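PDB 4ECO: uncharacterized protein from Bacteroides eggerthii DSM 20697, which is of unknown function but, as a solenoid of leucine-rich repeats, probably binds other proteins. Local coordinates for residues K200-R204 and Q237-E241; A34-I38 and P98-L104; I594-P598 and D621-I626. One frame throughout, in Å; residues are numbered along the deposited sequence.

Interactions 1 and 2 are neighbours in the N-terminal part of the chain, and interaction 3 lies near its C-terminal end, on the other side of the chain's centre. The centres of interactions 1 and 2 are about 12 Å apart and the two touch, residues 98-104 being packed between helix 27-41 and the residues of interaction 1. Interaction 3 is centred about 81 Å from interaction 1 and 76 Å from interaction 2. In sequence they follow in series, in the order 2, 1, 3, without enclosing one another, and each joins parts of the fold close in space, in keeping with an elongated repeat protein.

Interaction 1: residues K200-R204 and Q237-E241; sequences KAVMR and QYKTE
R204 and E241 form the salt bridge between the two segments. R204 NE donates to E241 OE1 at 2.7 Å with an N-H...O angle of 167°, a nearly straight bond. The acceptor lies close to the guanidinium plane, and OE1 receives the N-H on its syn side, somewhat out of the carboxylate plane. The two flat groups are turned 43° against each other, and NH2 stays 3.5 Å from E241 OE2, so this is a bridge through NE and not a two-armed pairing. The other carboxylate oxygen, OE2, takes a weak bond from Q237 NE2 within its own segment. Another guanidinium nitrogen, R204 NH1, donates to the carbonyl of G102, which ties the arginine to the neighbouring loop as well.

Outward from these bonds comes the ring of Y238. The R204 chain, extended from CG to NE, crosses the tyrosine at about a right angle and lays its CD over the centre of one ring face, 3.4 Å from the ring centroid, a CH-pi contact. The guanidinium follows almost parallel to the ring, its plane only 10° away, but offset so that it faces the rim at CE1. At the ring's edge A201 CB meets Y238 CD2 at 4.2 Å. The backbone of 238-241 forms a type I turn that brings E241 back beside Y238, so one arginine can use both. The contact joins helix 233-238 and the turn that follows it to a 3-10 segment in the loop before strand 210-214, consistent with the short 3-10 connections that link the parallel strands of leucine-rich repeats.

Interaction 2: residues A34-I38 and P98-L104; sequences ALKEI and PDAIGQL
I38, A34 and P98 form the centre of a buried apolar contact between helix 27-41 and the 3-10 segment that follows strand 96-97. Residues 98-104, PDAIGQL, match the P-x-x-hydrophobic-G-x-L signature of plant-type leucine-rich repeats, and helix 27-41 packs on them, consistent with an N-terminal cap over the first turns of such a solenoid.

I38 loses more area than any other residue here. With CG1 anti to its carbonyl carbon (chi1 -78°), the branch runs toward the other segment and ends among three residues. CG1 lies 3.9 Å from P98 CG, the two side chains crossing at about a right angle. Further out, CD1 is 3.9 Å from I101 CD1 and 4.2 Å from L104 CD1. P98 also sets its ring against the helix backbone, with CG 3.8 Å from I38 CA, so the ring touches both I38 CA and its CG1 branch.

A34 is one helical turn earlier, and its small methyl permits close backbone approach: the CA atoms of A34 and A100 are 5.1 Å apart. From there CB meets the A100 methyl and the aliphatic CB of Q103, and approaches L104 CD2. The A100 methyl also lies against E37 CB, one residue before I38. Q103 contributes only its first carbons, because a bend about the CB-CG bond carries its amide away to E27, D31 and K30 of helix 27-41. V83 of strand 83-87 adjoins both L35 and L104, extending the apolar layer into the strands. The two leucines cross at about a right angle, L35 CD2 lying 4.2 Å from L104 CD1.

Interaction 3: residues I594-P598 and D621-I626; sequences IKDNP and DKTQDI
D621 meets K595 and D596 with its two carboxylate oxygens. OD1 forms a salt bridge with K595 NZ at 3.0 Å, approached on the anti side. The lysine is extended until its last torsion (chi4 67°), which turns NZ back toward the carboxylate; the ammonium also donates to the carbonyl of Y620. D621 OD2 accepts the backbone N-H of D596 at 2.9 Å from the syn side, and both donors lie out of the carboxylate plane. The backbone then folds through a type I turn from D621 to Q624, with K622 and T623 at its corners.

Q624 enters at the end of that turn and directs its extended side chain into the opposing loop. Its NE2 uses both hydrogens: one goes to I594 O at 2.9 Å (N-H...O 173°), the other to N597 O at 2.9 Å (169°). Both acceptors lie nearly in the amide plane, although the N597 carbonyl is met from above its own plane. On the other side of the amide, OE1 takes the backbone N-H of D621 at 2.8 Å, so three bonds fix its rotation. I594 O is shared: N597 ND2 reaches it at 3.0 Å, from the face opposite Q624.

Past D625, I626 CD1 meets I594 CD1 end to end at 4.2 Å, beside I602 of strand 601-603, which pairs with strand 625-627. The sequence before P598 reads L-D-I-K-D-N, the LxLxxN signature of a leucine-rich repeat. I594 holds one of its hydrophobic positions, and N597, also bonded to the backbone of I573 and I578, is placed like a rung of the asparagine ladder that joins successive repeats.

Interaction 1: residues K200-R204 and Q237-E241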
loop_
_atom_site.group_PDB
_atom_site.type_symbol
_atom_site.label_atom_id
_atom_site.label_comp_id
_atom_site.label_asym_id
_atom_site.label_seq_id
_atom_site.Cartn_x
_atom_site.Cartn_y
_atom_site.Cartn_z
ATOM N N LYS A 200 -25.491 20.505 -11.381
ATOM C CA LYS A 200 -25.182 21.514 -10.384
ATOM C C LYS A 200 -25.973 21.253 -9.093
ATOM O O LYS A 200 -25.497 21.568 -8.002
ATOM C CB LYS A 200 -25.620 22.856 -11.009
ATOM C CG LYS A 200 -25.232 24.136 -10.302
ATOM C CD LYS A 200 -25.769 25.322 -11.082
ATOM C CE LYS A 200 -25.532 26.626 -10.358
ATOM N NZ LYS A 200 -25.981 27.814 -11.148
ATOM N N ALA A 201 -27.189 20.656 -9.244
ATOM C CA ALA A 201 -28.222 20.363 -8.236
ATOM C C ALA A 201 -27.707 19.637 -6.995
ATOM O O ALA A 201 -28.370 19.734 -5.969
ATOM C CB ALA A 201 -29.349 19.544 -8.850
ATOM N N VAL A 202 -26.532 18.959 -7.063
ATOM C CA VAL A 202 -25.895 18.245 -5.950
ATOM C C VAL A 202 -25.710 19.232 -4.718
ATOM O O VAL A 202 -25.824 18.795 -3.566
ATOM C CB VAL A 202 -24.569 17.588 -6.434
ATOM C CG1 VAL A 202 -23.783 16.953 -5.289
ATOM C CG2 VAL A 202 -24.862 16.539 -7.495
HETATM N N MSE A 203 -25.554 20.563 -4.984
HETATM C CA MSE A 203 -25.452 21.642 -3.972
HETATM C C MSE A 203 -26.701 21.751 -3.083
HETATM O O MSE A 203 -26.684 22.482 -2.084
HETATM C CB MSE A 203 -25.269 23.005 -4.647
HETATM C CG MSE A 203 -24.038 23.165 -5.512
HETATM SE SE MSE A 203 -24.059 24.998 -6.181
HETATM C CE MSE A 203 -22.702 24.867 -7.574
ATOM N N ARG A 204 -27.817 21.126 -3.510
ATOM C CA ARG A 204 -29.054 21.138 -2.748
ATOM C C ARG A 204 -29.017 20.056 -1.668
ATOM O O ARG A 204 -29.672 20.215 -0.633
ATOM C CB ARG A 204 -30.264 20.956 -3.667
ATOM C CG ARG A 204 -31.569 21.454 -3.047
ATOM C CD ARG A 204 -32.611 21.637 -4.115
ATOM N NE ARG A 204 -33.886 22.133 -3.601
ATOM C CZ ARG A 204 -34.897 21.359 -3.219
ATOM N NH1 ARG A 204 -34.793 20.038 -3.284
ATOM N NH2 ARG A 204 -36.024 21.899 -2.777
ATOM N N GLN A 237 -36.896 25.894 -10.196
ATOM C CA GLN A 237 -37.184 26.072 -8.772
ATOM C C GLN A 237 -35.908 26.443 -8.014
ATOM O O GLN A 237 -35.899 27.473 -7.332
ATOM C CB GLN A 237 -37.826 24.806 -8.164
ATOM C CG GLN A 237 -38.302 24.976 -6.712
ATOM C CD GLN A 237 -38.673 23.687 -6.013
ATOM O OE1 GLN A 237 -39.108 22.692 -6.618
ATOM N NE2 GLN A 237 -38.512 23.681 -4.698
ATOM N N TYR A 238 -34.838 25.604 -8.157
ATOM C CA TYR A 238 -33.537 25.697 -7.473
ATOM C C TYR A 238 -32.754 26.941 -7.881
ATOM O O TYR A 238 -31.886 27.380 -7.116
ATOM C CB TYR A 238 -32.680 24.452 -7.728
ATOM C CG TYR A 238 -33.318 23.096 -7.469
ATOM C CD1 TYR A 238 -34.515 22.982 -6.764
ATOM C CD2 TYR A 238 -32.715 21.927 -7.920
ATOM C CE1 TYR A 238 -35.123 21.744 -6.569
ATOM C CE2 TYR A 238 -33.312 20.681 -7.729
ATOM C CZ TYR A 238 -34.503 20.590 -7.028
ATOM O OH TYR A 238 -35.079 19.360 -6.817
ATOM N N LYS A 239 -33.090 27.537 -9.059
ATOM C CA LYS A 239 -32.520 28.795 -9.563
ATOM C C LYS A 239 -32.748 29.933 -8.586
ATOM O O LYS A 239 -31.920 30.841 -8.514
ATOM C CB LYS A 239 -33.126 29.176 -10.932
ATOM C CG LYS A 239 -32.234 28.817 -12.118
ATOM C CD LYS A 239 -32.919 29.099 -13.446
ATOM C CE LYS A 239 -32.075 28.672 -14.626
ATOM N NZ LYS A 239 -32.736 28.977 -15.921
ATOM N N THR A 240 -33.861 29.881 -7.841
ATOM C CA THR A 240 -34.280 30.914 -6.891
ATOM C C THR A 240 -33.889 30.539 -5.454
ATOM O O THR A 240 -34.267 31.253 -4.510
ATOM C CB THR A 240 -35.822 31.126 -6.986
ATOM O OG1 THR A 240 -36.502 29.968 -6.504
ATOM C CG2 THR A 240 -36.306 31.461 -8.395
ATOM N N GLU A 241 -33.147 29.421 -5.284
ATOM C CA GLU A 241 -32.842 28.918 -3.952
ATOM C C GLU A 241 -31.472 29.333 -3.406
ATOM O O GLU A 241 -31.262 29.142 -2.202
ATOM C CB GLU A 241 -32.970 27.395 -3.913
ATOM C CG GLU A 241 -34.427 27.005 -3.756
ATOM C CD GLU A 241 -34.772 25.538 -3.645
ATOM O OE1 GLU A 241 -33.931 24.752 -3.154
ATOM O OE2 GLU A 241 -35.923 25.189 -3.991
#

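Interaction 2: residues A34-I38 and P98-L104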
loop_
_atom_site.group_PDB
_atom_site.type_symbol
_atom_site.label_atom_id
_atom_site.label_comp_id
_atom_site.label_asym_id
_atom_site.label_seq_id
_atom_site.Cartn_x
_atom_site.Cartn_y
_atom_site.Cartn_z
ATOM N N ALA A 34 -38.169 11.510 -8.846
ATOM C CA ALA A 34 -36.784 11.902 -9.103
ATOM C C ALA A 34 -35.957 10.658 -9.452
ATOM O O ALA A 34 -35.259 10.667 -10.475
ATOM C CB ALA A 34 -36.195 12.630 -7.907
ATOM N N LEU A 35 -36.097 9.558 -8.664
ATOM C CA LEU A 35 -35.410 8.291 -8.941
ATOM C C LEU A 35 -35.695 7.793 -10.347
ATOM O O LEU A 35 -34.755 7.458 -11.069
ATOM C CB LEU A 35 -35.806 7.192 -7.944
ATOM C CG LEU A 35 -35.180 7.245 -6.560
ATOM C CD1 LEU A 35 -35.630 6.058 -5.743
ATOM C CD2 LEU A 35 -33.667 7.282 -6.632
ATOM N N LYS A 36 -36.984 7.776 -10.747
ATOM C CA LYS A 36 -37.417 7.324 -12.070
ATOM C C LYS A 36 -36.860 8.269 -13.176
ATOM O O LYS A 36 -36.384 7.793 -14.215
ATOM C CB LYS A 36 -38.953 7.228 -12.112
ATOM C CG LYS A 36 -39.589 6.978 -13.476
ATOM C CD LYS A 36 -39.314 5.634 -14.121
ATOM C CE LYS A 36 -40.008 5.631 -15.463
ATOM N NZ LYS A 36 -39.709 4.406 -16.240
ATOM N N GLU A 37 -36.855 9.580 -12.913
ATOM C CA GLU A 37 -36.346 10.547 -13.876
ATOM C C GLU A 37 -34.805 10.365 -14.051
ATOM O O GLU A 37 -34.297 10.438 -15.174
ATOM C CB GLU A 37 -36.718 11.967 -13.438
ATOM C CG GLU A 37 -36.745 12.952 -14.595
ATOM C CD GLU A 37 -37.509 14.234 -14.335
ATOM O OE1 GLU A 37 -38.639 14.161 -13.794
ATOM O OE2 GLU A 37 -36.995 15.310 -14.728
ATOM N N ILE A 38 -34.095 10.062 -12.946
ATOM C CA ILE A 38 -32.653 9.790 -12.939
ATOM C C ILE A 38 -32.395 8.514 -13.774
ATOM O O ILE A 38 -31.542 8.528 -14.657
ATOM C CB ILE A 38 -32.130 9.681 -11.474
ATOM C CG1 ILE A 38 -31.986 11.095 -10.879
ATOM C CG2 ILE A 38 -30.796 8.889 -11.382
ATOM C CD1 ILE A 38 -31.992 11.158 -9.355
ATOM N N PRO A 98 -29.600 14.196 -14.176
ATOM C CA PRO A 98 -30.501 15.355 -14.300
ATOM C C PRO A 98 -30.616 16.166 -13.022
ATOM O O PRO A 98 -30.207 15.711 -11.962
ATOM C CB PRO A 98 -31.844 14.714 -14.677
ATOM C CG PRO A 98 -31.810 13.358 -14.106
ATOM C CD PRO A 98 -30.364 12.925 -14.053
ATOM N N ASP A 99 -31.225 17.361 -13.132
ATOM C CA ASP A 99 -31.425 18.311 -12.042
ATOM C C ASP A 99 -32.369 17.753 -10.987
ATOM O O ASP A 99 -32.425 18.292 -9.880
ATOM C CB ASP A 99 -31.964 19.649 -12.595
ATOM C CG ASP A 99 -31.129 20.201 -13.735
ATOM O OD1 ASP A 99 -29.893 20.329 -13.567
ATOM O OD2 ASP A 99 -31.689 20.425 -14.813
ATOM N N ALA A 100 -33.079 16.659 -11.320
ATOM C CA ALA A 100 -34.013 15.939 -10.448
ATOM C C ALA A 100 -33.301 15.393 -9.180
ATOM O O ALA A 100 -33.954 15.179 -8.151
ATOM C CB ALA A 100 -34.667 14.791 -11.216
ATOM N N ILE A 101 -31.963 15.225 -9.249
ATOM C CA ILE A 101 -31.125 14.713 -8.168
ATOM C C ILE A 101 -31.297 15.592 -6.903
ATOM O O ILE A 101 -31.345 15.037 -5.800
ATOM C CB ILE A 101 -29.633 14.581 -8.625
ATOM C CG1 ILE A 101 -28.756 13.814 -7.621
ATOM C CG2 ILE A 101 -28.984 15.887 -9.060
ATOM C CD1 ILE A 101 -28.600 12.356 -7.941
ATOM N N GLY A 102 -31.486 16.908 -7.095
ATOM C CA GLY A 102 -31.666 17.908 -6.039
ATOM C C GLY A 102 -32.885 17.732 -5.146
ATOM O O GLY A 102 -32.962 18.338 -4.080
ATOM N N GLN A 103 -33.829 16.881 -5.557
ATOM C CA GLN A 103 -35.042 16.549 -4.812
ATOM C C GLN A 103 -34.713 15.676 -3.589
ATOM O O GLN A 103 -35.337 15.829 -2.528
ATOM C CB GLN A 103 -36.054 15.827 -5.749
ATOM C CG GLN A 103 -37.315 15.260 -5.089
ATOM C CD GLN A 103 -38.043 16.212 -4.170
ATOM O OE1 GLN A 103 -38.244 17.403 -4.464
ATOM N NE2 GLN A 103 -38.443 15.688 -3.030
ATOM N N LEU A 104 -33.735 14.770 -3.749
ATOM C CA LEU A 104 -33.308 13.790 -2.757
ATOM C C LEU A 104 -32.483 14.456 -1.682
ATOM O O LEU A 104 -31.305 14.142 -1.534
ATOM C CB LEU A 104 -32.485 12.674 -3.452
ATOM C CG LEU A 104 -33.067 12.011 -4.695
ATOM C CD1 LEU A 104 -32.179 10.891 -5.142
ATOM C CD2 LEU A 104 -34.449 11.484 -4.437
#

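Interaction 3: residues I594-P598 and D621-I626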
loop_
_atom_site.group_PDB
_atom_site.type_symbol
_atom_site.label_atom_id
_atom_site.label_comp_id
_atom_site.label_asym_id
_atom_site.label_seq_id
_atom_site.Cartn_x
_atom_site.Cartn_y
_atom_site.Cartn_z
ATOM N N ILE A 594 21.225 -30.083 -0.403
ATOM C CA ILE A 594 22.607 -30.375 -0.777
ATOM C C ILE A 594 22.689 -30.565 -2.291
ATOM O O ILE A 594 23.735 -30.974 -2.798
ATOM C CB ILE A 594 23.177 -31.614 -0.018
ATOM C CG1 ILE A 594 22.302 -32.888 -0.241
ATOM C CG2 ILE A 594 23.427 -31.299 1.470
ATOM C CD1 ILE A 594 22.949 -34.207 0.096
ATOM N N LYS A 595 21.580 -30.295 -3.005
ATOM C CA LYS A 595 21.436 -30.534 -4.442
ATOM C C LYS A 595 22.470 -29.750 -5.224
ATOM O O LYS A 595 22.810 -28.638 -4.843
ATOM C CB LYS A 595 20.014 -30.206 -4.924
ATOM C CG LYS A 595 19.660 -30.849 -6.253
ATOM C CD LYS A 595 18.175 -30.701 -6.582
ATOM C CE LYS A 595 17.796 -31.211 -7.959
ATOM N NZ LYS A 595 17.950 -32.686 -8.081
ATOM N N ASP A 596 23.010 -30.374 -6.290
ATOM C CA ASP A 596 24.022 -29.812 -7.182
ATOM C C ASP A 596 25.310 -29.502 -6.388
ATOM O O ASP A 596 25.704 -28.355 -6.209
ATOM C CB ASP A 596 23.488 -28.577 -7.942
ATOM C CG ASP A 596 24.428 -27.989 -8.979
ATOM O OD1 ASP A 596 25.314 -28.725 -9.468
ATOM O OD2 ASP A 596 24.274 -26.796 -9.306
ATOM N N ASN A 597 25.936 -30.565 -5.893
ATOM C CA ASN A 597 27.228 -30.599 -5.195
ATOM C C ASN A 597 27.847 -31.887 -5.675
ATOM O O ASN A 597 27.796 -32.901 -4.980
ATOM C CB ASN A 597 27.051 -30.504 -3.664
ATOM C CG ASN A 597 26.915 -29.107 -3.123
ATOM O OD1 ASN A 597 27.865 -28.337 -3.104
ATOM N ND2 ASN A 597 25.762 -28.786 -2.563
ATOM N N PRO A 598 28.242 -31.932 -6.962
ATOM C CA PRO A 598 28.675 -33.207 -7.560
ATOM C C PRO A 598 29.851 -33.917 -6.878
ATOM O O PRO A 598 30.025 -35.106 -7.125
ATOM C CB PRO A 598 29.082 -32.800 -8.982
ATOM C CG PRO A 598 29.308 -31.321 -8.914
ATOM C CD PRO A 598 28.263 -30.855 -7.971
ATOM N N ASP A 621 20.737 -35.067 -5.644
ATOM C CA ASP A 621 20.891 -35.719 -6.950
ATOM C C ASP A 621 21.234 -37.167 -6.712
ATOM O O ASP A 621 22.115 -37.435 -5.893
ATOM C CB ASP A 621 21.985 -35.050 -7.815
ATOM C CG ASP A 621 21.935 -33.548 -7.917
ATOM O OD1 ASP A 621 20.877 -33.019 -8.322
ATOM O OD2 ASP A 621 22.991 -32.901 -7.667
ATOM N N LYS A 622 20.587 -38.109 -7.437
ATOM C CA LYS A 622 20.847 -39.556 -7.267
ATOM C C LYS A 622 22.281 -39.904 -7.680
ATOM O O LYS A 622 22.792 -40.945 -7.278
ATOM C CB LYS A 622 19.828 -40.395 -8.047
ATOM C CG LYS A 622 18.406 -40.225 -7.509
ATOM C CD LYS A 622 17.363 -40.997 -8.285
ATOM C CE LYS A 622 15.975 -40.732 -7.734
ATOM N NZ LYS A 622 14.902 -41.364 -8.555
ATOM N N THR A 623 22.962 -38.986 -8.392
ATOM C CA THR A 623 24.356 -39.121 -8.836
ATOM C C THR A 623 25.355 -38.734 -7.728
ATOM O O THR A 623 26.555 -38.944 -7.904
ATOM C CB THR A 623 24.612 -38.254 -10.091
ATOM O OG1 THR A 623 24.003 -36.968 -9.926
ATOM C CG2 THR A 623 24.106 -38.901 -11.352
ATOM N N GLN A 624 24.877 -38.139 -6.614
ATOM C CA GLN A 624 25.755 -37.706 -5.523
ATOM C C GLN A 624 26.178 -38.898 -4.683
ATOM O O GLN A 624 25.437 -39.885 -4.608
ATOM C CB GLN A 624 25.076 -36.635 -4.643
ATOM C CG GLN A 624 24.822 -35.316 -5.361
ATOM C CD GLN A 624 24.202 -34.257 -4.487
ATOM O OE1 GLN A 624 23.001 -34.283 -4.162
ATOM N NE2 GLN A 624 24.989 -33.252 -4.165
ATOM N N ASP A 625 27.370 -38.815 -4.054
ATOM C CA ASP A 625 27.899 -39.865 -3.186
ATOM C C ASP A 625 27.257 -39.752 -1.778
ATOM O O ASP A 625 27.873 -39.262 -0.813
ATOM C CB ASP A 625 29.438 -39.794 -3.133
ATOM C CG ASP A 625 30.111 -40.775 -2.191
ATOM O OD1 ASP A 625 29.537 -41.875 -1.959
ATOM O OD2 ASP A 625 31.208 -40.442 -1.672
ATOM N N ILE A 626 25.997 -40.219 -1.687
ATOM C CA ILE A 626 25.200 -40.237 -0.463
ATOM C C ILE A 626 25.233 -41.664 0.134
ATOM O O ILE A 626 24.879 -42.638 -0.538
ATOM C CB ILE A 626 23.767 -39.743 -0.753
ATOM C CG1 ILE A 626 23.771 -38.245 -1.128
ATOM C CG2 ILE A 626 22.841 -40.016 0.425
ATOM C CD1 ILE A 626 22.670 -37.793 -2.069
#